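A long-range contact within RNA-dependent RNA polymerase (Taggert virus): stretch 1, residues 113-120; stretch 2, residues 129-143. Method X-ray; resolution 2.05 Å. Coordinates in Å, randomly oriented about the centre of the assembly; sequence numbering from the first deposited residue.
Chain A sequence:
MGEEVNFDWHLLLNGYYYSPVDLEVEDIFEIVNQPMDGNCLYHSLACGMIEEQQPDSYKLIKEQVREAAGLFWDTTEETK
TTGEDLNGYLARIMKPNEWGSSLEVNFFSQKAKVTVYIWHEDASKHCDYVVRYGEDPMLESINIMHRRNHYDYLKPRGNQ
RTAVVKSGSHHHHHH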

# COMPACT_ATOMS: atom_id res chain seq x y z
N LYS A 113 -4.49 -10.23 5.53
CA LYS A 113 -3.39 -11.19 5.61
C LYS A 113 -2.69 -11.32 4.26
O LYS A 113 -2.52 -12.42 3.71
N VAL A 114 -2.31 -10.18 3.70
CA VAL A 114 -1.59 -10.11 2.43
C VAL A 114 -0.44 -9.14 2.60
O VAL A 114 -0.56 -8.14 3.32
N THR A 115 0.69 -9.44 1.96
CA THR A 115 1.87 -8.59 2.05
C THR A 115 1.80 -7.50 0.99
O THR A 115 1.38 -7.74 -0.14
N VAL A 116 2.18 -6.28 1.39
CA VAL A 116 2.16 -5.13 0.50
C VAL A 116 3.53 -4.47 0.52
O VAL A 116 4.06 -4.15 1.59
N TYR A 117 4.11 -4.28 -0.67
CA TYR A 117 5.31 -3.48 -0.85
C TYR A 117 4.90 -2.09 -1.31
O TYR A 117 4.08 -1.95 -2.21
N ILE A 118 5.48 -1.07 -0.69
CA ILE A 118 5.25 0.32 -1.08
C ILE A 118 6.58 0.88 -1.56
O ILE A 118 7.49 1.13 -0.76
N TRP A 119 6.69 1.09 -2.87
CA TRP A 119 7.91 1.60 -3.48
C TRP A 119 7.82 3.11 -3.60
O TRP A 119 6.86 3.64 -4.16
N HIS A 120 8.82 3.81 -3.07
CA HIS A 120 8.81 5.26 -3.05
C HIS A 120 9.57 5.81 -4.25
O HIS A 120 10.77 5.56 -4.40
N TYR A 129 13.74 3.77 -1.97
CA TYR A 129 13.52 2.93 -0.80
C TYR A 129 12.16 2.26 -0.93
O TYR A 129 11.31 2.67 -1.72
N VAL A 130 11.98 1.20 -0.14
CA VAL A 130 10.76 0.40 -0.15
C VAL A 130 10.45 -0.03 1.27
O VAL A 130 11.37 -0.29 2.06
N VAL A 131 9.17 -0.07 1.62
CA VAL A 131 8.73 -0.61 2.90
C VAL A 131 7.81 -1.79 2.63
O VAL A 131 7.08 -1.83 1.63
N ARG A 132 7.85 -2.78 3.52
CA ARG A 132 7.09 -4.01 3.36
C ARG A 132 6.26 -4.26 4.60
O ARG A 132 6.80 -4.35 5.71
N TYR A 133 4.95 -4.36 4.41
CA TYR A 133 4.03 -4.81 5.46
C TYR A 133 3.73 -6.28 5.18
O TYR A 133 2.90 -6.60 4.32
N GLY A 134 4.41 -7.17 5.88
CA GLY A 134 4.30 -8.60 5.67
C GLY A 134 5.65 -9.23 5.39
O GLY A 134 6.69 -8.58 5.41
N GLU A 135 5.61 -10.54 5.13
CA GLU A 135 6.81 -11.33 4.94
C GLU A 135 6.94 -11.95 3.56
O GLU A 135 8.02 -12.44 3.22
N ASP A 136 5.88 -11.94 2.75
CA ASP A 136 5.88 -12.72 1.52
C ASP A 136 6.88 -12.16 0.51
O ASP A 136 7.21 -10.97 0.54
N PRO A 137 7.40 -13.01 -0.38
CA PRO A 137 8.26 -12.51 -1.46
C PRO A 137 7.54 -11.47 -2.32
O PRO A 137 6.31 -11.35 -2.31
N MET A 138 8.35 -10.73 -3.08
CA MET A 138 7.82 -9.62 -3.86
C MET A 138 6.81 -10.08 -4.91
O MET A 138 5.78 -9.43 -5.11
N LEU A 139 7.08 -11.20 -5.57
CA LEU A 139 6.26 -11.66 -6.68
C LEU A 139 4.92 -12.24 -6.24
O LEU A 139 4.03 -12.41 -7.09
N GLU A 140 4.74 -12.55 -4.96
CA GLU A 140 3.46 -13.04 -4.45
C GLU A 140 2.81 -12.05 -3.49
O GLU A 140 1.98 -12.45 -2.66
N SER A 141 3.17 -10.78 -3.58
CA SER A 141 2.62 -9.72 -2.75
C SER A 141 2.04 -8.62 -3.64
O SER A 141 2.20 -8.63 -4.86
N ILE A 142 1.37 -7.68 -3.00
CA ILE A 142 0.88 -6.48 -3.68
C ILE A 142 1.99 -5.45 -3.69
O ILE A 142 2.57 -5.12 -2.64
N ASN A 143 2.31 -4.93 -4.87
CA ASN A 143 3.30 -3.87 -5.02
C ASN A 143 2.59 -2.61 -5.50
O ASN A 143 1.83 -2.65 -6.48

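The shortest side-chain hydrogen bond between the two stretches ties a strand to a loop. Tyr 117, with chi1 m, extends its ring so that OH donates to the backbone O of Asp 136 at 2.7 Å, pinning the turn that follows strand 129-133. Trp 119, also m, does similar work further along: its NE1 donates to OD1 of Asn 143 at 2.9 Å. The amide end of Asn 143 (chi1 m) is bonded at both atoms, because its ND2 also donates to O of Met 138 at 3.0 Å. The third polar anchor is Thr 115, whose m rotamer sets OG1 to accept from N of Asp 136 at 3.1 Å.

Beside that threonine lies a water that takes a hydrogen bond from N of Thr 115 (3.1 Å to the water O) and donates to OD2 of Asp 136 (2.7 Å from the water O) and to O of Glu 140 (3.1 Å from the same atom), so one molecule joins the two stretches through three groups. CA of Gly 134 lies 3.5 Å from OG1 of Thr 115. A CB there would sit 2.2 Å from OG1 of Thr 115, and its backbone angles alone call for glycine.

Within stretch 2 the loop braces itself. Ser 141 (m) points toward stretch 1, yet its OG donates to O of Pro 137 at 2.6 Å. Arg 132, t at chi1 and chi2, turns at chi3 (p) so that NE reaches O of Gly 134 at 2.6 Å, while its NH2 forms a salt bridge with OE1 of Glu 135 at 3.5 Å.

Its CG lies over one face of the Tyr 117 ring, 4.0 Å from the centroid, and CG of Met 138 covers the opposite face, so the ring is held between two aliphatic chains while its hydroxyl bonds at the edge. Val 130 (p) places CG2 over the six-membered ring of Trp 119, 3.9 Å from its centroid. SD of Met 138 approaches CZ2 of Trp 119 obliquely at 3.6 Å.

Ile 118 (m, t) packs CB against CG2 of Val 131 at 3.7 Å and sends CD1 to the ring edge of Tyr 133, 3.7 Å from CE2. On the same face, the rings of His 120 (t) and Tyr 129 (p) lie nearly parallel but slid apart, with CB of His 120 3.6 Å from the Tyr 129 ring centroid. At the parallel pairing, CG2 of Val 116 (t) meets CB of Ile 142 (m) at 4.0 Å.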

# COMPACT_ATOMS: atom_id res chain seq x y z
CB LYS A 113 -3.88 -12.54 6.12
CG LYS A 113 -4.12 -12.60 7.62
CD LYS A 113 -4.94 -13.81 8.00
CE LYS A 113 -6.33 -13.42 8.45
NZ LYS A 113 -7.01 -12.56 7.44
CB VAL A 114 -2.52 -9.68 1.27
CG1 VAL A 114 -3.09 -8.29 1.52
CG2 VAL A 114 -1.78 -9.73 -0.06
CB THR A 115 3.14 -9.43 1.87
OG1 THR A 115 3.20 -10.43 2.89
CG2 THR A 115 4.37 -8.55 1.94
CB VAL A 116 1.08 -4.11 0.90
CG1 VAL A 116 1.12 -2.90 -0.04
CG2 VAL A 116 -0.30 -4.75 0.88
CB TYR A 117 6.25 -4.11 -1.89
CG TYR A 117 6.92 -5.40 -1.49
CD1 TYR A 117 8.30 -5.54 -1.58
CD2 TYR A 117 6.19 -6.50 -1.05
CE1 TYR A 117 8.93 -6.71 -1.22
CE2 TYR A 117 6.81 -7.68 -0.69
CZ TYR A 117 8.18 -7.78 -0.78
OH TYR A 117 8.80 -8.95 -0.43
CB ILE A 118 4.69 1.17 0.07
CG1 ILE A 118 3.50 0.47 0.73
CG2 ILE A 118 4.27 2.54 -0.44
CD1 ILE A 118 2.89 1.27 1.88
CB TRP A 119 8.13 0.96 -4.86
CG TRP A 119 8.13 -0.54 -4.83
CD1 TRP A 119 7.04 -1.36 -4.75
CD2 TRP A 119 9.27 -1.40 -4.89
NE1 TRP A 119 7.43 -2.67 -4.75
CE2 TRP A 119 8.80 -2.73 -4.84
CE3 TRP A 119 10.65 -1.18 -4.97
CZ2 TRP A 119 9.65 -3.83 -4.87
CZ3 TRP A 119 11.50 -2.28 -5.01
CH2 TRP A 119 10.99 -3.58 -4.95
CB HIS A 120 9.43 5.80 -1.76
CG HIS A 120 9.70 7.27 -1.80
ND1 HIS A 120 10.94 7.79 -2.10
CD2 HIS A 120 8.88 8.34 -1.59
CE1 HIS A 120 10.88 9.11 -2.07
NE2 HIS A 120 9.64 9.47 -1.77
CB TYR A 129 13.63 3.72 0.51
CG TYR A 129 12.42 4.55 0.91
CD1 TYR A 129 11.34 3.97 1.57
CD2 TYR A 129 12.39 5.92 0.68
CE1 TYR A 129 10.25 4.72 1.95
CE2 TYR A 129 11.29 6.68 1.06
CZ TYR A 129 10.22 6.07 1.69
OH TYR A 129 9.13 6.81 2.08
CB VAL A 130 10.89 -0.81 -1.10
CG1 VAL A 130 12.03 -1.73 -0.65
CG2 VAL A 130 9.58 -1.58 -1.20
CB VAL A 131 8.03 0.44 3.79
CG1 VAL A 131 8.95 1.63 4.02
CG2 VAL A 131 6.71 0.88 3.17
CB ARG A 132 8.02 -5.20 3.09
CG ARG A 132 7.26 -6.50 2.80
CD ARG A 132 8.21 -7.67 2.62
NE ARG A 132 8.75 -8.13 3.89
CZ ARG A 132 9.89 -8.79 4.03
NH1 ARG A 132 10.62 -9.07 2.96
NH2 ARG A 132 10.30 -9.18 5.23
CB TYR A 133 2.76 -3.96 5.46
CG TYR A 133 3.00 -2.52 5.86
CD1 TYR A 133 2.97 -2.14 7.19
CD2 TYR A 133 3.26 -1.55 4.90
CE1 TYR A 133 3.19 -0.83 7.56
CE2 TYR A 133 3.48 -0.24 5.26
CZ TYR A 133 3.44 0.12 6.59
OH TYR A 133 3.66 1.43 6.96
CB GLU A 135 6.88 -12.46 5.98
CG GLU A 135 6.58 -12.03 7.40
CD GLU A 135 7.74 -11.29 8.03
OE1 GLU A 135 8.86 -11.38 7.49
OE2 GLU A 135 7.53 -10.62 9.07
CB ASP A 136 4.49 -12.74 0.90
CG ASP A 136 3.52 -13.59 1.69
OD1 ASP A 136 3.98 -14.52 2.39
OD2 ASP A 136 2.30 -13.34 1.61
CB PRO A 137 8.59 -13.77 -2.26
CG PRO A 137 8.46 -14.88 -1.28
CD PRO A 137 7.35 -14.48 -0.35
CB MET A 138 8.98 -8.88 -4.53
CG MET A 138 8.59 -7.68 -5.37
SD MET A 138 9.99 -7.07 -6.33
CE MET A 138 10.28 -8.45 -7.43
CB LEU A 139 7.02 -12.69 -7.51
CG LEU A 139 8.25 -12.16 -8.24
CD1 LEU A 139 8.98 -13.28 -8.97
CD2 LEU A 139 7.86 -11.05 -9.20
CB GLU A 140 3.64 -14.40 -3.77
CG GLU A 140 4.99 -14.59 -3.11
CD GLU A 140 5.28 -16.04 -2.82
OE1 GLU A 140 4.75 -16.57 -1.82
OE2 GLU A 140 6.04 -16.66 -3.59
CB SER A 141 3.69 -9.13 -1.83
OG SER A 141 4.33 -10.14 -1.07
CB ILE A 142 -0.38 -5.93 -2.99
CG1 ILE A 142 -1.53 -6.93 -3.11
CG2 ILE A 142 -0.75 -4.57 -3.57
CD1 ILE A 142 -2.70 -6.62 -2.21
CB ASN A 143 4.40 -4.28 -6.00
CG ASN A 143 5.19 -5.48 -5.52
OD1 ASN A 143 6.23 -5.33 -4.88
ND2 ASN A 143 4.70 -6.68 -5.82
O HOH W 1 0.71 -11.85 0.08